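Local structure of MgGH51 (Meripilus giganteus, 6ZPV) at residues T16-F22 with M220-R226; S81-P87 with A186-F192; I316-I320 with A329-L335. The protein hydrolyses terminal alpha-L-arabinofuranosyl residues as a fungal GH51 alpha-L-arabinofuranosidase, probably releasing arabinose from plant cell-wall polysaccharides. The contacts are given in a common frame with arbitrary orientation. Numbering follows the deposited sequence.

Contact 1 (T16-F22 with M220-R226); sequences TLYGLMF and MGPSFFR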
# COMPACT_ATOMS: atom_id res chain seq x y z
N THR A 16 -12.36 -0.83 -13.90
CA THR A 16 -11.90 -1.01 -12.53
C THR A 16 -11.53 -2.44 -12.16
O THR A 16 -11.23 -2.68 -11.01
CB THR A 16 -13.00 -0.48 -11.60
OG1 THR A 16 -14.25 -1.07 -11.98
CG2 THR A 16 -13.10 1.03 -11.63
N LEU A 17 -11.53 -3.38 -13.13
CA LEU A 17 -11.45 -4.79 -12.70
C LEU A 17 -10.23 -5.07 -11.84
O LEU A 17 -10.36 -5.83 -10.86
CB LEU A 17 -11.49 -5.71 -13.90
CG LEU A 17 -11.52 -7.20 -13.58
CD1 LEU A 17 -12.65 -7.59 -12.66
CD2 LEU A 17 -11.62 -8.00 -14.88
N TYR A 18 -9.05 -4.58 -12.18
CA TYR A 18 -7.82 -4.91 -11.46
C TYR A 18 -7.26 -3.71 -10.73
O TYR A 18 -7.06 -2.65 -11.39
CB TYR A 18 -6.76 -5.53 -12.38
CG TYR A 18 -7.25 -6.75 -13.12
CD1 TYR A 18 -7.43 -7.95 -12.45
CD2 TYR A 18 -7.58 -6.70 -14.45
CE1 TYR A 18 -7.93 -9.08 -13.12
CE2 TYR A 18 -8.07 -7.81 -15.12
CZ TYR A 18 -8.26 -9.00 -14.46
OH TYR A 18 -8.72 -10.13 -15.09
N GLY A 19 -6.93 -3.83 -9.47
CA GLY A 19 -6.35 -2.70 -8.71
C GLY A 19 -5.63 -3.16 -7.49
O GLY A 19 -5.33 -4.36 -7.35
N LEU A 20 -5.36 -2.24 -6.58
CA LEU A 20 -4.51 -2.46 -5.42
C LEU A 20 -5.27 -2.27 -4.12
O LEU A 20 -6.21 -1.45 -4.03
CB LEU A 20 -3.35 -1.45 -5.43
CG LEU A 20 -2.54 -1.37 -6.71
CD1 LEU A 20 -1.38 -0.41 -6.51
CD2 LEU A 20 -2.04 -2.72 -7.18
N MET A 21 -4.85 -3.03 -3.10
CA MET A 21 -5.36 -2.90 -1.73
C MET A 21 -4.26 -2.46 -0.80
O MET A 21 -3.23 -3.13 -0.70
CB MET A 21 -5.99 -4.20 -1.23
CG MET A 21 -6.60 -4.13 0.15
SD MET A 21 -5.40 -4.34 1.49
CE MET A 21 -6.35 -3.93 2.93
N PHE A 22 -4.46 -1.32 -0.11
CA PHE A 22 -3.43 -0.77 0.76
C PHE A 22 -3.97 -0.52 2.18
O PHE A 22 -5.00 0.12 2.39
CB PHE A 22 -2.90 0.55 0.17
CG PHE A 22 -1.70 1.07 0.96
CD1 PHE A 22 -1.85 1.90 2.06
CD2 PHE A 22 -0.42 0.70 0.62
CE1 PHE A 22 -0.75 2.32 2.79
CE2 PHE A 22 0.69 1.10 1.36
CZ PHE A 22 0.52 1.93 2.43
N MET A 220 2.29 -2.25 -12.60
CA MET A 220 1.30 -3.31 -12.56
C MET A 220 0.08 -2.95 -13.42
O MET A 220 -0.65 -3.84 -13.75
CB MET A 220 0.94 -3.65 -11.11
CG MET A 220 0.51 -5.09 -10.89
SD MET A 220 -0.55 -5.25 -9.42
CE MET A 220 0.75 -4.60 -8.39
N GLY A 221 -0.11 -1.69 -13.80
CA GLY A 221 -1.31 -1.18 -14.46
C GLY A 221 -2.58 -1.23 -13.65
O GLY A 221 -3.66 -1.47 -14.20
N PRO A 222 -2.55 -0.85 -12.37
CA PRO A 222 -3.77 -0.85 -11.56
C PRO A 222 -4.72 0.26 -11.98
O PRO A 222 -4.29 1.36 -12.35
CB PRO A 222 -3.29 -0.62 -10.16
CG PRO A 222 -2.04 0.22 -10.35
CD PRO A 222 -1.39 -0.33 -11.62
N SER A 223 -6.00 0.03 -11.75
CA SER A 223 -7.04 1.02 -12.06
C SER A 223 -7.58 1.69 -10.79
O SER A 223 -8.19 2.77 -10.90
CB SER A 223 -8.22 0.41 -12.78
OG SER A 223 -8.86 -0.56 -11.97
N PHE A 224 -7.41 1.09 -9.63
CA PHE A 224 -7.95 1.65 -8.39
C PHE A 224 -6.99 1.33 -7.26
O PHE A 224 -6.11 0.47 -7.34
CB PHE A 224 -9.33 1.09 -8.05
CG PHE A 224 -9.37 -0.36 -7.68
CD1 PHE A 224 -9.02 -0.80 -6.40
CD2 PHE A 224 -9.69 -1.33 -8.62
CE1 PHE A 224 -8.96 -2.12 -6.06
CE2 PHE A 224 -9.66 -2.67 -8.28
CZ PHE A 224 -9.29 -3.07 -7.02
N PHE A 225 -7.21 2.04 -6.17
CA PHE A 225 -6.42 1.91 -4.93
C PHE A 225 -7.39 1.95 -3.75
O PHE A 225 -8.00 3.01 -3.47
CB PHE A 225 -5.38 3.04 -4.87
CG PHE A 225 -4.30 2.91 -3.84
CD1 PHE A 225 -4.49 3.29 -2.51
CD2 PHE A 225 -3.04 2.49 -4.17
CE1 PHE A 225 -3.44 3.33 -1.61
CE2 PHE A 225 -1.98 2.52 -3.28
CZ PHE A 225 -2.18 2.96 -1.98
N ARG A 226 -7.59 0.83 -3.08
CA ARG A 226 -8.46 0.71 -1.88
C ARG A 226 -7.64 1.11 -0.66
O ARG A 226 -6.50 0.61 -0.47
CB ARG A 226 -8.97 -0.73 -1.74
CG ARG A 226 -9.92 -0.93 -0.60
CD ARG A 226 -10.03 -2.39 -0.18
NE ARG A 226 -10.93 -2.59 0.97
CZ ARG A 226 -10.76 -3.53 1.89
NH1 ARG A 226 -9.81 -4.47 1.74
NH2 ARG A 226 -11.52 -3.51 2.98

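Contact 2 (S81-P87 with A186-F192); sequences SLQFSVP and AGQTINF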
# COMPACT_ATOMS: atom_id res chain seq x y z
N SER A 81 9.91 15.37 22.95
CA SER A 81 11.17 15.86 22.41
C SER A 81 12.32 14.93 22.76
O SER A 81 12.26 14.24 23.79
CB SER A 81 11.51 17.26 22.94
OG SER A 81 10.53 18.18 22.53
N LEU A 82 13.37 14.95 21.95
CA LEU A 82 14.64 14.31 22.28
C LEU A 82 15.46 15.33 23.08
O LEU A 82 15.86 16.37 22.53
CB LEU A 82 15.34 13.85 21.02
CG LEU A 82 16.67 13.17 21.21
CD1 LEU A 82 16.49 11.81 21.91
CD2 LEU A 82 17.37 12.99 19.87
N GLN A 83 15.77 15.00 24.31
CA GLN A 83 16.66 15.79 25.14
C GLN A 83 18.09 15.23 24.96
O GLN A 83 18.35 14.06 25.32
CB GLN A 83 16.23 15.70 26.60
CG GLN A 83 17.14 16.49 27.52
CD GLN A 83 16.72 16.24 28.95
OE1 GLN A 83 15.96 17.06 29.52
NE2 GLN A 83 17.09 15.06 29.47
N PHE A 84 18.95 16.05 24.41
CA PHE A 84 20.36 15.75 24.09
C PHE A 84 21.28 16.55 24.99
O PHE A 84 21.21 17.76 25.02
CB PHE A 84 20.62 16.10 22.62
CG PHE A 84 22.07 16.20 22.22
CD1 PHE A 84 22.90 15.09 22.20
CD2 PHE A 84 22.62 17.42 21.90
CE1 PHE A 84 24.23 15.20 21.83
CE2 PHE A 84 23.97 17.53 21.50
CZ PHE A 84 24.75 16.39 21.45
N SER A 85 22.16 15.87 25.71
CA SER A 85 23.11 16.55 26.61
C SER A 85 24.53 16.05 26.32
O SER A 85 24.73 14.84 26.09
CB SER A 85 22.76 16.32 28.06
OG SER A 85 21.48 16.89 28.36
N VAL A 86 25.49 16.94 26.40
CA VAL A 86 26.92 16.63 26.25
C VAL A 86 27.56 16.77 27.64
O VAL A 86 27.48 17.84 28.24
CB VAL A 86 27.60 17.59 25.27
CG1 VAL A 86 29.07 17.26 25.14
CG2 VAL A 86 26.90 17.58 23.91
N PRO A 87 28.15 15.71 28.19
CA PRO A 87 28.83 15.85 29.48
C PRO A 87 29.92 16.91 29.46
O PRO A 87 30.49 17.25 28.42
CB PRO A 87 29.44 14.47 29.68
CG PRO A 87 28.49 13.53 28.95
CD PRO A 87 28.16 14.33 27.69
N ALA A 186 30.49 21.16 25.38
CA ALA A 186 30.59 20.46 26.67
C ALA A 186 29.62 21.13 27.66
O ALA A 186 29.63 22.35 27.80
CB ALA A 186 32.01 20.50 27.15
N GLY A 187 28.83 20.31 28.36
CA GLY A 187 27.87 20.84 29.32
C GLY A 187 26.56 21.34 28.74
O GLY A 187 25.71 21.80 29.52
N GLN A 188 26.35 21.28 27.44
CA GLN A 188 25.12 21.84 26.84
C GLN A 188 23.97 20.84 26.87
O GLN A 188 24.22 19.62 26.74
CB GLN A 188 25.36 22.28 25.40
CG GLN A 188 26.41 23.37 25.25
CD GLN A 188 26.02 24.72 25.80
OE1 GLN A 188 24.83 25.07 25.74
NE2 GLN A 188 27.02 25.47 26.20
N THR A 189 22.74 21.35 26.87
CA THR A 189 21.53 20.53 26.61
C THR A 189 20.72 21.21 25.50
O THR A 189 20.54 22.45 25.53
CB THR A 189 20.67 20.37 27.85
OG1 THR A 189 21.39 19.69 28.84
CG2 THR A 189 19.38 19.62 27.56
N ILE A 190 20.31 20.44 24.51
CA ILE A 190 19.45 20.93 23.42
C ILE A 190 18.24 19.99 23.34
O ILE A 190 18.40 18.75 23.44
CB ILE A 190 20.20 20.93 22.06
CG1 ILE A 190 21.50 21.76 22.14
CG2 ILE A 190 19.28 21.46 20.98
CD1 ILE A 190 22.38 21.65 20.93
N ASN A 191 17.05 20.55 23.17
CA ASN A 191 15.84 19.76 22.91
C ASN A 191 15.59 19.77 21.38
O ASN A 191 15.66 20.83 20.74
CB ASN A 191 14.60 20.29 23.60
CG ASN A 191 14.57 20.12 25.11
OD1 ASN A 191 15.58 19.73 25.72
ND2 ASN A 191 13.41 20.43 25.72
N PHE A 192 15.26 18.58 20.85
CA PHE A 192 14.97 18.41 19.42
C PHE A 192 13.59 17.82 19.22
O PHE A 192 13.12 17.04 20.09
CB PHE A 192 16.00 17.47 18.76
CG PHE A 192 17.41 17.98 18.67
CD1 PHE A 192 17.80 18.69 17.57
CD2 PHE A 192 18.36 17.70 19.68
CE1 PHE A 192 19.11 19.13 17.46
CE2 PHE A 192 19.66 18.14 19.53
CZ PHE A 192 20.03 18.85 18.43
O HOH W 1 15.66 19.58 28.45

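Contact 3 (I316-I320 with A329-L335); sequences INFVI and AALRASL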
# COMPACT_ATOMS: atom_id res chain seq x y z
N ILE A 316 -15.08 12.94 2.96
CA ILE A 316 -15.47 12.93 1.54
C ILE A 316 -15.44 14.35 0.96
O ILE A 316 -14.93 14.56 -0.17
CB ILE A 316 -16.81 12.23 1.35
CG1 ILE A 316 -16.72 10.75 1.73
CG2 ILE A 316 -17.32 12.43 -0.08
CD1 ILE A 316 -18.04 10.05 1.92
N ASN A 317 -15.90 15.34 1.72
CA ASN A 317 -15.82 16.73 1.23
C ASN A 317 -14.38 17.16 1.00
O ASN A 317 -14.11 17.92 0.07
CB ASN A 317 -16.54 17.70 2.19
CG ASN A 317 -18.04 17.74 1.97
OD1 ASN A 317 -18.47 17.46 0.85
ND2 ASN A 317 -18.76 18.11 3.05
N PHE A 318 -13.43 16.73 1.81
CA PHE A 318 -12.03 17.04 1.55
C PHE A 318 -11.68 16.57 0.13
O PHE A 318 -10.92 17.26 -0.59
CB PHE A 318 -11.10 16.40 2.59
CG PHE A 318 -9.65 16.76 2.35
CD1 PHE A 318 -9.15 17.96 2.80
CD2 PHE A 318 -8.80 15.92 1.63
CE1 PHE A 318 -7.84 18.33 2.61
CE2 PHE A 318 -7.46 16.27 1.45
CZ PHE A 318 -6.99 17.48 1.94
N VAL A 319 -12.11 15.38 -0.26
CA VAL A 319 -11.76 14.76 -1.56
C VAL A 319 -12.42 15.51 -2.70
O VAL A 319 -11.75 15.83 -3.71
CB VAL A 319 -12.09 13.27 -1.57
CG1 VAL A 319 -11.62 12.67 -2.88
CG2 VAL A 319 -11.48 12.52 -0.39
N ILE A 320 -13.76 15.75 -2.61
CA ILE A 320 -14.58 16.14 -3.79
C ILE A 320 -15.35 17.44 -3.63
O ILE A 320 -15.94 17.89 -4.62
CB ILE A 320 -15.56 15.04 -4.19
CG1 ILE A 320 -16.69 14.84 -3.16
CG2 ILE A 320 -14.85 13.76 -4.51
CD1 ILE A 320 -17.73 13.87 -3.64
N ALA A 329 -13.35 21.07 2.17
CA ALA A 329 -13.01 21.35 0.74
C ALA A 329 -12.16 22.62 0.69
O ALA A 329 -11.25 22.69 -0.15
CB ALA A 329 -14.30 21.49 -0.04
N ALA A 330 -12.48 23.64 1.47
CA ALA A 330 -11.63 24.85 1.50
C ALA A 330 -10.22 24.50 1.91
O ALA A 330 -9.26 25.10 1.42
CB ALA A 330 -12.25 25.90 2.41
N LEU A 331 -10.09 23.53 2.81
CA LEU A 331 -8.78 23.10 3.28
C LEU A 331 -7.99 22.44 2.14
O LEU A 331 -6.80 22.73 1.95
CB LEU A 331 -8.96 22.13 4.45
CG LEU A 331 -7.67 21.62 5.11
CD1 LEU A 331 -6.86 22.74 5.71
CD2 LEU A 331 -7.99 20.58 6.14
N ARG A 332 -8.62 21.56 1.36
CA ARG A 332 -7.97 20.96 0.20
C ARG A 332 -7.45 22.08 -0.71
O ARG A 332 -6.30 22.02 -1.21
CB ARG A 332 -8.93 20.05 -0.56
CG ARG A 332 -8.28 19.35 -1.75
CD ARG A 332 -9.24 18.75 -2.77
NE ARG A 332 -10.09 19.75 -3.40
CZ ARG A 332 -11.40 19.89 -3.27
NH1 ARG A 332 -12.07 19.17 -2.39
NH2 ARG A 332 -12.05 20.73 -4.03
N ALA A 333 -8.25 23.08 -1.00
CA ALA A 333 -7.82 24.20 -1.83
C ALA A 333 -6.61 24.89 -1.18
O ALA A 333 -5.67 25.27 -1.92
CB ALA A 333 -9.01 25.15 -2.07
N SER A 334 -6.68 25.19 0.10
CA SER A 334 -5.61 25.90 0.80
C SER A 334 -4.27 25.16 0.71
O SER A 334 -3.21 25.79 0.79
CB SER A 334 -5.99 26.13 2.27
OG SER A 334 -5.73 25.03 3.10
N LEU A 335 -4.34 23.83 0.61
CA LEU A 335 -3.17 22.97 0.50
C LEU A 335 -2.73 22.77 -0.95
O LEU A 335 -1.81 21.97 -1.19
CB LEU A 335 -3.50 21.64 1.18
CG LEU A 335 -3.69 21.73 2.70
CD1 LEU A 335 -4.30 20.45 3.27
CD2 LEU A 335 -2.39 22.03 3.41

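Contact 1 (T16-F22 with M220-R226)
These segments pair the first two parallel strands of the (beta/alpha)8 barrel. M220 packs its CE on L20 CD2 at 3.6 Å. G221 is the first residue after helix 211-219 to leave helical phi/psi, with positive phi, which favours glycine. P222 adds to the same apolar patch, with its CB 3.6 Å from L20 CG. S223 ties down the backbone at Y18: its OG and N both donate to Y18 O, at 2.8 and 2.9 Å. F224 lays its ring against G19, whose CA sits over the face 3.4 Å from the ring centroid, a CH-pi contact. A CB on G19 would clash with F224 CD2, so the lack of a side chain permits this fit. F224 O accepts L20 N at 2.9 Å. L20 with F225 and M21 with R226 are parallel bridges. F225 shares a face with L20, and its CD2 lies 4.1 Å from L20 CD1. Its ring is nearly parallel to that of F22 but slid well aside. R226 N donates to L20 O, and F22 N to R226 O, both at 2.8 Å. The R226 side chain shares the other face with M21 and forms salt bridges to E347 of strand 345-348 and E429 of strand 424-432. The contact thus joins an apolar face to a buried arginine whose charge is balanced by carboxylates, in the barrel region where clan GH-A enzymes keep their active site.

Contact 2 (S81-P87 with A186-F192)
Strands 81-85 and 189-192 run antiparallel, at 162° and 4.6 Å between axes. They are neighbours in one sheet of a beta-sandwich domain. L82 and F192 form a hydrogen-bonded pair: L82 N to F192 O and F192 N to L82 O are both 2.8 Å. F84 and I190 form the next, with F84 N to I190 O and I190 N to F84 O both 2.9 Å. Beyond the strands, V86 N donates to Q188 O at 3.0 Å, and G187 N to V86 O at 2.8 Å. G187 has backbone angles that call for glycine. L82, F84, I190 and F192 share the face turned to the sandwich interior. There F84 CB lies 3.8 Å from F192 CE2. Both rings meet F96 of the facing sheet edge-to-face. The opposite face is polar and carries the non-hydrogen-bonded pairs. S85 OG and T189 OG1 are hydrogen-bonded at 2.8 Å. N191 ND2 donates to D70, which also bonds S81 OG. Q83 and N191 share a water. It donates to Q83 OE1 at 2.8 Å and to N191 OD1 at 2.7 Å.

Contact 3 (I316-I320 with A329-L335)
R332 reaches back from helix 327-334 to the C-terminal end of helix 306-320. Its first two chi angles are t, and chi3 is p, which bends the extended chain. R332 NH1 then donates to F318 O at 2.9 Å, almost in line. The same guanidinium bonds the carbonyls of G321, H337 and P338, so one side chain ties the helix end to two loops. F318 has its CA-to-CB bond pointing away, but with chi1 t the ring returns to the second helix. R332 CB lies over the face of the F318 ring, 4.0 Å from its centroid, a CH-pi contact. At the ring edge, F318 CE1 is 4.1 Å from L331 CG and 4.2 Å from L335 CD1. The axes of the short helix segments approach to 7.6 Å and cross at -45°. F318 also meets W244. F318 and L335 pack on the neighbouring helix 271-281, and V319 touches M287 of barrel strand 284-289.

Overall arrangement
Contact 1 has its centre about 10 Å from the centre of the chain, in the barrel. Contact 3 belongs to the outer layer of that barrel; its centre is about 24 Å from that of contact 1, with nearest atoms about 10 Å apart. Strand 284-289 connects them, since it pairs with F225 and packs on V319. Contact 2 is in the sandwich domain inserted in sequence between the two strands of contact 1. Its centre is about 47 Å from the centre of contact 1 and about 40 Å from that of contact 3, so it is remote from the probable active site near R226. The L331 side chain of contact 3 is about 10 Å from an NAG, a glycan sugar on the enzyme, separate from that site.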